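Local structure of Can2 (Sulfobacillus thermosulfidooxidans, 7BDV) at residues D20-N25 with K46-R51; E169-F174 with F242-Y247. The protein is a CRISPR ancillary nuclease of dual specificity that binds cyclic tetra-adenylate through its CARF domain and potentiates type III CRISPR defence. All blocks are in the same frame, centred on the assembly; numbering follows the deposited sequence.

In the fold
From the N terminus the chain enters the CARF domain, where contact 1 joins the loop between strand 13-17 and helix 23-31 to the start of helix 47-55, closing a loop of 20 residues that holds most of helix 23-31 and strand 36-41. The chain then completes the seven-stranded CARF sheet and goes on to helix 168-176. Contact 2 sets that helix against helix 231-254 of the endonuclease domain and closes a loop of 67 residues. The two contacts follow in series, neither nested nor crossed, on opposite sides of the chain's centre. Their centres are about 39 Å apart, and contact 1 alone meets the bound nucleotides.

Contact 1 of 2, residues D20-N25 with K46-R51; sequences DHLLPN and KERVQR. With nucleotides of chain E.
The Arg-48 guanidinium carries the backbone N of Asp-20 over one face, 3.7 Å from CZ, while C2 of the A4 adenine of chain E lies at its edge, 3.5 Å from NH1. At the edge of the His-21 imidazole, in its plane, OP2 of A1 of chain E makes a C-H contact, 3.2 Å from CD2; the hydrogen bond to this phosphate comes instead from the His-21 backbone N, 3.0 Å from OP1. Arg-48 reaches the loop with its chain extended from CG to NE, and NH2 makes a salt bridge of 3.2 Å with OD1 of Asp-20; with the planes 69° apart, the pairing is single and not a flat two-pronged one. A carboxylate suits this place because its two oxygens do different work: OD1 takes the arginine, and OD2 accepts a 2.5 Å hydrogen bond from the ribose O2' of A4. The Asp-20 backbone N donates to that same O2', which is thus gripped twice. Arg-48 would be expected to offset the charge of the Asp-20 carboxylate, and it probably steadies Asp-20 while itself lying against the A4 adenine.

Beside these polar groups, Leu-22 is buried and points at the helix. Its CD1 lies 3.5 Å from CB of Arg-51 and also touches the carbonyl O of Arg-48, a branched aliphatic end fitting against the helix's first turn. On the nucleotide side, Pro-24 and Leu-23 meet the A1 adenine. A loop after the first strand, leading into a helix and gripping ribose and phosphate, is characteristic of the cyclic-oligoadenylate site of a Rossmann-like CARF domain.

Contact 2 of 2, residues E169-F174 with F242-Y247; sequences EVEDLF and FEHYVY
Two regular helical segments come closest at Glu-171 and Tyr-245, whose CA atoms are 6.5 Å apart, and one long side chain fills most of the distance between them. Glu-171 points at the other helix, with CG anti to its own N (chi1 175°) and the chain extended beyond CG, which carries the carboxylate up to the backbone between His-244 and Tyr-245. Its two oxygens divide the surface there: OE1 rests 3.5 Å from CB of His-244, and OE2 lies 3.5 Å from CA of Tyr-245. These are van der Waals contacts. A glutamate suits the place because its length lets the carboxylate reach helix 231-254, where OE2 also makes a weak hydrogen bond with Ser-248 OG, about one turn beyond Tyr-245.

The side chains of Glu-171 and His-244 cross at about a right angle, yet the carboxylate and ring planes are only 27° apart; CB makes the contact and the ring leads away. No ion pair forms, since OE1 and ND1 of His-244 are 5.0 Å apart and ND1 bonds instead to the carbonyl O of Gly-240, one turn back. Tyr-245 is hydrogen-bonded through OH to the carbonyl O of Pro-353.

The segments thus meet at the surface, over a small patch. Deeper in, the neighbouring Val-170 and Phe-174 of helix 168-176 touch Phe-236 of the same helix 231-254, and Phe-174 meets Trp-241 edge-to-face. Phe-174 also reaches helix 205-212, while Glu-243 and Tyr-247 lie against strand 262-269 of the endonuclease sheet.

Contact 1 of 2, residues D20-N25 with K46-R51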
loop_
_atom_site.group_PDB
_atom_site.type_symbol
_atom_site.label_atom_id
_atom_site.label_comp_id
_atom_site.label_asym_id
_atom_site.label_seq_id
_atom_site.Cartn_x
_atom_site.Cartn_y
_atom_site.Cartn_z
ATOM N N ASP A 20 13.876 -2.676 3.202
ATOM C CA ASP A 20 12.717 -2.997 2.330
ATOM C C ASP A 20 12.995 -2.653 0.873
ATOM O O ASP A 20 12.547 -3.446 0.006
ATOM C CB ASP A 20 11.431 -2.291 2.763
ATOM C CG ASP A 20 10.866 -2.852 4.053
ATOM O OD1 ASP A 20 10.606 -4.081 4.092
ATOM O OD2 ASP A 20 10.739 -2.063 5.023
ATOM N N HIS A 21 13.580 -1.489 0.575
ATOM C CA HIS A 21 13.713 -0.991 -0.812
ATOM C C HIS A 21 15.182 -1.077 -1.233
ATOM O O HIS A 21 15.929 -0.214 -0.855
ATOM C CB HIS A 21 13.124 0.414 -0.963
ATOM C CG HIS A 21 11.680 0.405 -0.570
ATOM N ND1 HIS A 21 10.684 -0.058 -1.412
ATOM C CD2 HIS A 21 11.074 0.772 0.573
ATOM C CE1 HIS A 21 9.522 0.011 -0.781
ATOM N NE2 HIS A 21 9.722 0.554 0.435
ATOM N N LEU A 22 15.521 -2.097 -2.016
ATOM C CA LEU A 22 16.898 -2.379 -2.488
ATOM C C LEU A 22 17.291 -1.447 -3.634
ATOM O O LEU A 22 18.519 -1.328 -3.893
ATOM C CB LEU A 22 16.968 -3.854 -2.934
ATOM C CG LEU A 22 16.743 -4.864 -1.817
ATOM C CD1 LEU A 22 16.878 -6.278 -2.317
ATOM C CD2 LEU A 22 17.699 -4.610 -0.645
ATOM N N LEU A 23 16.318 -0.818 -4.327
ATOM C CA LEU A 23 16.560 -0.014 -5.550
ATOM C C LEU A 23 17.684 0.996 -5.401
ATOM O O LEU A 23 18.511 1.123 -6.309
ATOM C CB LEU A 23 15.282 0.694 -6.029
ATOM C CG LEU A 23 14.386 -0.136 -6.932
ATOM C CD1 LEU A 23 13.007 0.518 -7.073
ATOM C CD2 LEU A 23 15.060 -0.381 -8.274
ATOM N N PRO A 24 17.729 1.830 -4.339
ATOM C CA PRO A 24 18.742 2.874 -4.270
ATOM C C PRO A 24 20.166 2.314 -4.033
ATOM O O PRO A 24 21.100 3.036 -4.267
ATOM C CB PRO A 24 18.332 3.752 -3.093
ATOM C CG PRO A 24 17.349 2.916 -2.297
ATOM C CD PRO A 24 16.780 1.875 -3.235
ATOM N N ASN A 25 20.297 1.063 -3.591
ATOM C CA ASN A 25 21.610 0.359 -3.508
ATOM C C ASN A 25 21.970 -0.265 -4.864
ATOM O O ASN A 25 23.173 -0.371 -5.177
ATOM C CB ASN A 25 21.575 -0.710 -2.425
ATOM C CG ASN A 25 21.321 -0.116 -1.055
ATOM O OD1 ASN A 25 20.519 -0.646 -0.264
ATOM N ND2 ASN A 25 22.105 0.906 -0.736
ATOM N N LYS A 46 18.073 -12.225 5.383
ATOM C CA LYS A 46 19.157 -12.704 4.490
ATOM C C LYS A 46 18.592 -12.821 3.065
ATOM O O LYS A 46 19.372 -12.722 2.116
ATOM C CB LYS A 46 19.767 -14.013 5.009
ATOM C CG LYS A 46 21.230 -14.214 4.623
ATOM C CD LYS A 46 21.736 -15.654 4.800
ATOM N N GLU A 47 17.275 -12.970 2.903
ATOM C CA GLU A 47 16.627 -13.032 1.565
ATOM C C GLU A 47 16.889 -11.737 0.762
ATOM O O GLU A 47 16.873 -11.811 -0.494
ATOM C CB GLU A 47 15.139 -13.386 1.669
ATOM C CG GLU A 47 14.337 -12.532 2.645
ATOM C CD GLU A 47 14.085 -13.095 4.052
ATOM O OE1 GLU A 47 15.018 -13.737 4.635
ATOM O OE2 GLU A 47 12.957 -12.864 4.595
ATOM N N ARG A 48 17.161 -10.599 1.418
ATOM C CA ARG A 48 17.499 -9.324 0.723
ATOM C C ARG A 48 18.852 -9.440 0.010
ATOM O O ARG A 48 19.025 -8.821 -1.046
ATOM C CB ARG A 48 17.538 -8.151 1.700
ATOM C CG ARG A 48 16.144 -7.760 2.160
ATOM C CD ARG A 48 16.153 -6.783 3.298
ATOM N NE ARG A 48 14.772 -6.596 3.700
ATOM C CZ ARG A 48 14.383 -5.982 4.811
ATOM N NH1 ARG A 48 15.270 -5.462 5.648
ATOM N NH2 ARG A 48 13.081 -5.876 5.055
ATOM N N VAL A 49 19.788 -10.173 0.591
ATOM C CA VAL A 49 21.096 -10.452 -0.054
ATOM C C VAL A 49 20.813 -11.165 -1.383
ATOM O O VAL A 49 21.417 -10.779 -2.387
ATOM C CB VAL A 49 22.045 -11.244 0.872
ATOM C CG1 VAL A 49 23.323 -11.626 0.149
ATOM C CG2 VAL A 49 22.371 -10.446 2.124
ATOM N N GLN A 50 19.887 -12.127 -1.394
ATOM C CA GLN A 50 19.578 -12.972 -2.592
ATOM C C GLN A 50 18.881 -12.110 -3.658
ATOM O O GLN A 50 19.246 -12.201 -4.855
ATOM C CB GLN A 50 18.762 -14.187 -2.149
ATOM C CG GLN A 50 18.387 -15.190 -3.237
ATOM C CD GLN A 50 17.799 -16.471 -2.662
ATOM O OE1 GLN A 50 18.372 -17.097 -1.764
ATOM N NE2 GLN A 50 16.661 -16.907 -3.187
ATOM N N ARG A 51 17.944 -11.249 -3.249
ATOM C CA ARG A 51 17.324 -10.270 -4.191
ATOM C C ARG A 51 18.389 -9.357 -4.803
ATOM O O ARG A 51 18.309 -9.127 -6.014
ATOM C CB ARG A 51 16.241 -9.464 -3.505
ATOM C CG ARG A 51 15.044 -10.328 -3.151
ATOM C CD ARG A 51 13.974 -9.410 -2.619
ATOM N NE ARG A 51 12.777 -10.107 -2.208
ATOM C CZ ARG A 51 11.713 -9.495 -1.715
ATOM N NH1 ARG A 51 11.710 -8.177 -1.565
ATOM N NH2 ARG A 51 10.665 -10.208 -1.355
ATOM P P A E 1 13.696 1.752 3.512
ATOM O OP1 A E 1 14.152 0.533 2.731
ATOM O OP2 A E 1 12.213 1.985 3.272
ATOM O "O5'" A E 1 14.538 3.016 3.047
ATOM C "C5'" A E 1 14.548 3.310 1.654
ATOM C "C4'" A E 1 15.093 4.692 1.498
ATOM O "O4'" A E 1 15.484 4.869 0.121
ATOM C "C3'" A E 1 14.105 5.830 1.774
ATOM O "O3'" A E 1 14.835 6.995 2.017
ATOM C "C2'" A E 1 13.484 6.043 0.407
ATOM O "O2'" A E 1 12.927 7.334 0.309
ATOM C "C1'" A E 1 14.758 5.939 -0.435
ATOM N N9 A E 1 14.643 5.660 -1.829
ATOM C C8 A E 1 15.421 6.228 -2.796
ATOM N N7 A E 1 15.157 5.783 -3.992
ATOM C C5 A E 1 14.170 4.844 -3.794
ATOM C C6 A E 1 13.479 4.007 -4.681
ATOM N N6 A E 1 13.693 3.975 -5.989
ATOM N N1 A E 1 12.573 3.169 -4.148
ATOM C C2 A E 1 12.362 3.193 -2.834
ATOM N N3 A E 1 12.913 3.949 -1.917
ATOM C C4 A E 1 13.846 4.747 -2.457
ATOM P P A E 4 13.593 4.881 10.022
ATOM O OP1 A E 4 14.654 4.673 11.040
ATOM O OP2 A E 4 13.405 5.896 8.948
ATOM O "O5'" A E 4 13.775 3.457 9.307
ATOM C "C5'" A E 4 13.056 3.129 8.146
ATOM C "C4'" A E 4 13.957 2.234 7.329
ATOM O "O4'" A E 4 14.408 1.116 8.155
ATOM C "C3'" A E 4 13.279 1.618 6.112
ATOM O "O3'" A E 4 14.203 1.719 5.017
ATOM C "C2'" A E 4 13.016 0.186 6.571
ATOM O "O2'" A E 4 12.819 -0.737 5.519
ATOM C "C1'" A E 4 14.261 -0.073 7.413
ATOM N N9 A E 4 14.168 -1.179 8.341
ATOM C C8 A E 4 13.149 -1.440 9.264
ATOM N N7 A E 4 13.390 -2.530 9.971
ATOM C C5 A E 4 14.601 -3.018 9.477
ATOM C C6 A E 4 15.370 -4.164 9.789
ATOM N N6 A E 4 15.004 -5.036 10.716
ATOM N N1 A E 4 16.525 -4.387 9.093
ATOM C C2 A E 4 16.852 -3.505 8.136
ATOM N N3 A E 4 16.213 -2.388 7.764
ATOM C C4 A E 4 15.077 -2.206 8.469
#

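Contact 2 of 2, residues E169-F174 with F242-Y247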
loop_
_atom_site.group_PDB
_atom_site.type_symbol
_atom_site.label_atom_id
_atom_site.label_comp_id
_atom_site.label_asym_id
_atom_site.label_seq_id
_atom_site.Cartn_x
_atom_site.Cartn_y
_atom_site.Cartn_z
ATOM N N GLU A 169 -8.397 1.627 -37.321
ATOM C CA GLU A 169 -9.290 2.756 -37.707
ATOM C C GLU A 169 -10.445 2.845 -36.707
ATOM O O GLU A 169 -10.798 3.977 -36.337
ATOM C CB GLU A 169 -9.833 2.585 -39.126
ATOM N N VAL A 170 -11.001 1.702 -36.295
ATOM C CA VAL A 170 -12.171 1.622 -35.369
ATOM C C VAL A 170 -11.735 2.145 -33.998
ATOM O O VAL A 170 -12.467 2.970 -33.415
ATOM C CB VAL A 170 -12.740 0.193 -35.283
ATOM C CG1 VAL A 170 -13.955 0.140 -34.370
ATOM C CG2 VAL A 170 -13.104 -0.348 -36.651
ATOM N N GLU A 171 -10.567 1.679 -33.540
ATOM C CA GLU A 171 -9.906 2.059 -32.270
ATOM C C GLU A 171 -9.825 3.592 -32.160
ATOM O O GLU A 171 -10.282 4.124 -31.112
ATOM C CB GLU A 171 -8.528 1.392 -32.243
ATOM C CG GLU A 171 -7.679 1.763 -31.065
ATOM C CD GLU A 171 -6.212 1.398 -31.276
ATOM O OE1 GLU A 171 -5.944 0.301 -31.858
ATOM O OE2 GLU A 171 -5.345 2.215 -30.907
ATOM N N ASP A 172 -9.305 4.261 -33.196
ATOM C CA ASP A 172 -9.175 5.747 -33.266
ATOM C C ASP A 172 -10.578 6.394 -33.221
ATOM O O ASP A 172 -10.736 7.405 -32.498
ATOM C CB ASP A 172 -8.434 6.231 -34.518
ATOM C CG ASP A 172 -7.030 5.687 -34.749
ATOM O OD1 ASP A 172 -6.339 5.336 -33.760
ATOM O OD2 ASP A 172 -6.632 5.640 -35.929
ATOM N N LEU A 173 -11.562 5.854 -33.955
ATOM C CA LEU A 173 -12.945 6.418 -34.027
ATOM C C LEU A 173 -13.634 6.270 -32.665
ATOM O O LEU A 173 -14.327 7.207 -32.253
ATOM C CB LEU A 173 -13.746 5.730 -35.132
ATOM N N PHE A 174 -13.434 5.145 -31.970
ATOM C CA PHE A 174 -13.988 4.871 -30.622
ATOM C C PHE A 174 -13.430 5.861 -29.616
ATOM O O PHE A 174 -14.217 6.372 -28.778
ATOM C CB PHE A 174 -13.653 3.448 -30.181
ATOM C CG PHE A 174 -14.528 2.370 -30.768
ATOM C CD1 PHE A 174 -15.504 2.650 -31.710
ATOM C CD2 PHE A 174 -14.360 1.062 -30.373
ATOM C CE1 PHE A 174 -16.280 1.643 -32.250
ATOM C CE2 PHE A 174 -15.161 0.058 -30.888
ATOM C CZ PHE A 174 -16.124 0.351 -31.819
ATOM N N PHE A 242 -9.794 -0.026 -26.088
ATOM C CA PHE A 242 -9.298 1.089 -25.246
ATOM C C PHE A 242 -7.901 0.750 -24.712
ATOM O O PHE A 242 -7.091 1.654 -24.600
ATOM C CB PHE A 242 -10.247 1.363 -24.081
ATOM C CG PHE A 242 -9.798 2.532 -23.243
ATOM C CD1 PHE A 242 -9.723 3.791 -23.808
ATOM C CD2 PHE A 242 -9.375 2.353 -21.922
ATOM C CE1 PHE A 242 -9.280 4.864 -23.042
ATOM C CE2 PHE A 242 -8.953 3.430 -21.164
ATOM C CZ PHE A 242 -8.891 4.680 -21.733
ATOM N N GLU A 243 -7.645 -0.512 -24.393
ATOM C CA GLU A 243 -6.293 -0.989 -23.983
ATOM C C GLU A 243 -5.311 -0.679 -25.110
ATOM O O GLU A 243 -4.251 -0.246 -24.823
ATOM C CB GLU A 243 -6.315 -2.497 -23.670
ATOM C CG GLU A 243 -7.303 -2.890 -22.576
ATOM C CD GLU A 243 -7.256 -4.355 -22.147
ATOM O OE1 GLU A 243 -6.153 -4.809 -21.714
ATOM O OE2 GLU A 243 -8.323 -5.044 -22.236
ATOM N N HIS A 244 -5.675 -0.898 -26.362
ATOM C CA HIS A 244 -4.800 -0.629 -27.537
ATOM C C HIS A 244 -4.643 0.890 -27.673
ATOM O O HIS A 244 -3.539 1.378 -27.967
ATOM C CB HIS A 244 -5.348 -1.266 -28.797
ATOM C CG HIS A 244 -5.170 -2.736 -28.893
ATOM N ND1 HIS A 244 -6.222 -3.612 -28.697
ATOM C CD2 HIS A 244 -4.088 -3.483 -29.203
ATOM C CE1 HIS A 244 -5.792 -4.851 -28.846
ATOM N NE2 HIS A 244 -4.478 -4.798 -29.174
ATOM N N TYR A 245 -5.713 1.655 -27.450
ATOM C CA TYR A 245 -5.633 3.131 -27.535
ATOM C C TYR A 245 -4.554 3.628 -26.560
ATOM O O TYR A 245 -3.671 4.425 -26.936
ATOM C CB TYR A 245 -7.014 3.760 -27.313
ATOM C CG TYR A 245 -6.980 5.261 -27.284
ATOM C CD1 TYR A 245 -6.605 5.990 -28.403
ATOM C CD2 TYR A 245 -7.269 5.953 -26.118
ATOM C CE1 TYR A 245 -6.498 7.368 -28.359
ATOM C CE2 TYR A 245 -7.161 7.323 -26.059
ATOM C CZ TYR A 245 -6.852 8.036 -27.199
ATOM O OH TYR A 245 -6.761 9.388 -27.058
ATOM N N VAL A 246 -4.626 3.200 -25.304
ATOM C CA VAL A 246 -3.678 3.594 -24.228
ATOM C C VAL A 246 -2.249 3.194 -24.652
ATOM O O VAL A 246 -1.326 3.992 -24.507
ATOM C CB VAL A 246 -4.083 2.956 -22.894
ATOM C CG1 VAL A 246 -2.997 3.091 -21.842
ATOM C CG2 VAL A 246 -5.402 3.512 -22.374
ATOM N N TYR A 247 -2.055 1.979 -25.121
ATOM C CA TYR A 247 -0.710 1.476 -25.505
ATOM C C TYR A 247 -0.175 2.318 -26.663
ATOM O O TYR A 247 0.985 2.708 -26.653
ATOM C CB TYR A 247 -0.802 -0.004 -25.885
ATOM C CG TYR A 247 0.541 -0.629 -26.120
ATOM C CD1 TYR A 247 1.292 -1.050 -25.039
ATOM C CD2 TYR A 247 1.060 -0.814 -27.389
ATOM C CE1 TYR A 247 2.507 -1.701 -25.216
ATOM C CE2 TYR A 247 2.304 -1.396 -27.580
ATOM C CZ TYR A 247 3.032 -1.839 -26.492
ATOM O OH TYR A 247 4.250 -2.435 -26.674
#